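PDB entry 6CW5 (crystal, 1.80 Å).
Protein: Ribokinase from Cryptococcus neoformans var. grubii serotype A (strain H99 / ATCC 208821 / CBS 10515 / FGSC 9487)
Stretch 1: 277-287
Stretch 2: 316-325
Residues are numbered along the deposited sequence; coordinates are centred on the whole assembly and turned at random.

Stretch 1 (277-287) TGAGDCFAGYF
Stretch 2, residues 316-325: GAMESVPTLN

Stretch 1 of this ribokinase enters a helix through Thr-277 (phi/psi -59/130) and the N-cap residue Gly-278 (72/-2), then runs as regular helix from Ala-279 to Phe-287 and continues beyond it, with phi near -60° and psi between -35° and -51°. Stretch 2 is an irregular segment that accompanies it in the same direction and diverges. Gly-278 CA lies 4.4 Å from Ala-317 CA, and Cys-282 CA lies 6.1 Å from Val-321 CA. By Tyr-286 CA and Leu-324 CA the separation is 9.2 Å. Positions 278, 282 and 286 are spaced four apart, so Cys-282 and Tyr-286 both direct CA-to-CB toward stretch 2. The stretches bury 341 Å² between them, counting both sides; the contact combines apolar packing with one direct hydrogen bond. Gly-278, Cys-282, Tyr-286, Ala-317 and Val-321 are buried, while Thr-323 and Leu-324 are exposed.

Gly-316 (-91/150) leads in and is poorly ordered. Gly-316 O accepts a very short bond from Ser-320 OG (2.4 Å) and another from Ser-320 N (3.3 Å).

Ala-317 (-65/-43) makes the tightest backbone approach. Ala-317 CA lies 3.6 Å from Thr-277 O, and Ala-317 CB packs 4.0 Å from CG2 of Thr-277, whose chi1 is m. The same methyl carbon, Ala-317 CB, is 4.1 Å from Gly-278 CA. Glycine suits position 278 twice over: its phi is positive, and an ideal CB there would fall 2.7 Å from Ala-317 CB, a clash. A water ties the two backbones together by donating to Ala-317 O at 2.5 Å and, weakly, to Gly-278 O at 2.9 Å; Gly-278 O also accepts the first helical bond, from Cys-282 N, at 2.6 Å.

Met-318 (-89/-40) points its CA-to-CB bond away from the helix and opens a type I turn through Glu-319 (-66/-30) and Ser-320 (-90/1) to Val-321. The turn is closed by a weak bond from Val-321 N to Met-318 O (3.3 Å). Ser-320 adopts chi1 p, which brings its hydroxyl back to Gly-316.

Val-321 (-70/116, chi1 t) touches residues one helical turn apart: its CG2 lies 4.3 Å from Cys-282 SG, and its CG1 lies 4.1 Å from Tyr-286 CE2, near the plane of the ring. The small cysteine, with chi1 t, fits where the backbones are still close, and Cys-282 SG also meets Pro-322 CD at 4.0 Å.

Val-321 begins an extended run, which Pro-322 (-73/164, C-gamma endo) continues while supplying the key acceptor. Tyr-286 OH donates to Pro-322 O at 2.7 Å, while Tyr-286 CE2 lies 4.5 Å from Pro-322 CG. The tyrosine, with chi1 -98° (off) and chi2 -97°, reaches across the widening gap; it is the residue most covered by stretch 2, at 87 Å², and its hydroxyl is satisfied within the contact.

Thr-323 (-82/169, chi1 p) directs CA-to-CB away, yet its backbone C is 3.2 Å from Tyr-286 OH. Leu-324 (-71/115, chi1 t, chi2 p) brings CD1 to 4.4 Å from Tyr-286 CE1, at the ring edge. Asn-325 (chi1 m) makes no contact with the helix.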

# COMPACT_ATOMS: atom_id res chain seq x y z
N THR A 277 3.93 28.76 1.89
CA THR A 277 3.33 27.44 2.10
C THR A 277 2.35 27.16 0.97
O THR A 277 1.51 28.01 0.63
CB THR A 277 2.62 27.37 3.45
OG1 THR A 277 3.57 27.52 4.52
CG2 THR A 277 1.89 26.03 3.61
N GLY A 278 2.49 25.99 0.36
CA GLY A 278 1.66 25.64 -0.77
C GLY A 278 1.96 26.36 -2.07
O GLY A 278 1.30 26.08 -3.07
N ALA A 279 2.92 27.30 -2.09
CA ALA A 279 3.35 27.87 -3.37
C ALA A 279 3.89 26.79 -4.29
O ALA A 279 3.60 26.78 -5.49
CB ALA A 279 4.40 28.96 -3.15
N GLY A 280 4.67 25.85 -3.74
CA GLY A 280 5.07 24.70 -4.52
C GLY A 280 3.88 23.85 -4.91
O GLY A 280 3.81 23.34 -6.03
N ASP A 281 2.91 23.69 -4.00
CA ASP A 281 1.69 22.95 -4.33
C ASP A 281 0.90 23.66 -5.42
O ASP A 281 0.37 23.02 -6.34
CB ASP A 281 0.83 22.75 -3.08
CG ASP A 281 1.50 21.86 -2.06
OD1 ASP A 281 2.36 21.06 -2.46
OD2 ASP A 281 1.19 21.97 -0.87
N CYS A 282 0.79 24.98 -5.32
CA CYS A 282 0.18 25.75 -6.40
C CYS A 282 0.85 25.45 -7.73
O CYS A 282 0.19 25.11 -8.72
CB CYS A 282 0.27 27.24 -6.08
SG CYS A 282 -0.59 28.25 -7.28
N PHE A 283 2.18 25.54 -7.77
CA PHE A 283 2.90 25.26 -9.00
C PHE A 283 2.54 23.88 -9.55
O PHE A 283 2.23 23.73 -10.74
CB PHE A 283 4.41 25.38 -8.76
CG PHE A 283 5.22 25.13 -9.99
CD1 PHE A 283 5.52 26.18 -10.85
CD2 PHE A 283 5.67 23.86 -10.31
CE1 PHE A 283 6.26 25.95 -12.00
CE2 PHE A 283 6.40 23.64 -11.45
CZ PHE A 283 6.70 24.69 -12.29
N ALA A 284 2.56 22.86 -8.69
CA ALA A 284 2.31 21.49 -9.15
C ALA A 284 0.93 21.35 -9.78
O ALA A 284 0.78 20.73 -10.84
CB ALA A 284 2.46 20.52 -7.98
N GLY A 285 -0.10 21.87 -9.12
CA GLY A 285 -1.44 21.77 -9.69
C GLY A 285 -1.59 22.55 -10.99
O GLY A 285 -2.22 22.07 -11.94
N TYR A 286 -1.03 23.76 -11.05
CA TYR A 286 -1.06 24.50 -12.31
C TYR A 286 -0.26 23.79 -13.40
O TYR A 286 -0.64 23.83 -14.57
CB TYR A 286 -0.54 25.93 -12.12
CG TYR A 286 -1.67 26.92 -11.96
CD1 TYR A 286 -2.13 27.66 -13.06
CD2 TYR A 286 -2.33 27.07 -10.74
CE1 TYR A 286 -3.20 28.55 -12.93
CE2 TYR A 286 -3.40 27.96 -10.60
CZ TYR A 286 -3.82 28.70 -11.70
OH TYR A 286 -4.88 29.57 -11.60
N PHE A 287 0.85 23.13 -13.03
CA PHE A 287 1.60 22.38 -14.03
C PHE A 287 0.79 21.23 -14.60
O PHE A 287 0.74 21.03 -15.81
CB PHE A 287 2.91 21.88 -13.43
CG PHE A 287 3.72 21.01 -14.36
CD1 PHE A 287 4.39 21.57 -15.44
CD2 PHE A 287 3.81 19.64 -14.14
CE1 PHE A 287 5.15 20.78 -16.30
CE2 PHE A 287 4.55 18.84 -15.00
CZ PHE A 287 5.23 19.41 -16.08
N GLY A 316 -2.88 31.68 2.73
CA GLY A 316 -3.24 30.28 2.84
C GLY A 316 -2.70 29.41 1.73
O GLY A 316 -2.50 29.86 0.60
N ALA A 317 -2.45 28.14 2.06
CA ALA A 317 -2.00 27.19 1.04
C ALA A 317 -3.07 26.97 -0.01
O ALA A 317 -2.79 26.95 -1.22
CB ALA A 317 -1.58 25.88 1.69
N MET A 318 -4.33 26.81 0.42
CA MET A 318 -5.45 26.67 -0.51
C MET A 318 -6.06 28.01 -0.89
O MET A 318 -6.39 28.22 -2.07
CB MET A 318 -6.53 25.77 0.10
CG MET A 318 -6.72 24.46 -0.67
SD MET A 318 -7.81 23.27 0.15
CE MET A 318 -9.43 23.98 -0.13
N GLU A 319 -6.19 28.94 0.06
CA GLU A 319 -6.91 30.18 -0.18
C GLU A 319 -6.21 31.07 -1.21
O GLU A 319 -6.88 31.83 -1.92
CB GLU A 319 -7.10 30.94 1.13
N SER A 320 -4.88 31.01 -1.31
CA SER A 320 -4.13 31.92 -2.17
C SER A 320 -3.94 31.39 -3.59
O SER A 320 -3.29 32.07 -4.40
CB SER A 320 -2.77 32.23 -1.54
OG SER A 320 -1.99 31.07 -1.35
N VAL A 321 -4.47 30.22 -3.91
CA VAL A 321 -4.35 29.69 -5.27
C VAL A 321 -5.21 30.53 -6.20
O VAL A 321 -6.44 30.55 -6.06
CB VAL A 321 -4.75 28.21 -5.34
CG1 VAL A 321 -4.82 27.78 -6.79
CG2 VAL A 321 -3.76 27.35 -4.57
N PRO A 322 -4.62 31.22 -7.17
CA PRO A 322 -5.41 32.11 -8.04
C PRO A 322 -6.27 31.32 -9.02
O PRO A 322 -6.08 30.12 -9.25
CB PRO A 322 -4.35 32.94 -8.76
CG PRO A 322 -3.14 32.04 -8.79
CD PRO A 322 -3.18 31.25 -7.50
N THR A 323 -7.25 32.02 -9.59
CA THR A 323 -8.01 31.51 -10.72
C THR A 323 -7.24 31.75 -12.02
O THR A 323 -6.24 32.48 -12.06
CB THR A 323 -9.38 32.18 -10.79
OG1 THR A 323 -9.21 33.59 -10.95
CG2 THR A 323 -10.18 31.91 -9.51
N LEU A 324 -7.71 31.13 -13.10
CA LEU A 324 -7.01 31.20 -14.38
C LEU A 324 -7.14 32.61 -14.97
O LEU A 324 -8.25 33.04 -15.32
CB LEU A 324 -7.54 30.14 -15.33
CG LEU A 324 -6.86 30.03 -16.69
CD1 LEU A 324 -5.37 29.76 -16.53
CD2 LEU A 324 -7.53 28.96 -17.54
N ASN A 325 -6.02 33.32 -15.09
CA ASN A 325 -6.03 34.73 -15.50
C ASN A 325 -4.91 35.05 -16.48
O ASN A 325 -3.88 35.61 -16.10
CB ASN A 325 -5.93 35.64 -14.28
CG ASN A 325 -7.14 35.54 -13.37
OD1 ASN A 325 -7.04 35.73 -12.15
ND2 ASN A 325 -8.29 35.25 -13.96
O HOH W 1 -0.95 27.90 -2.68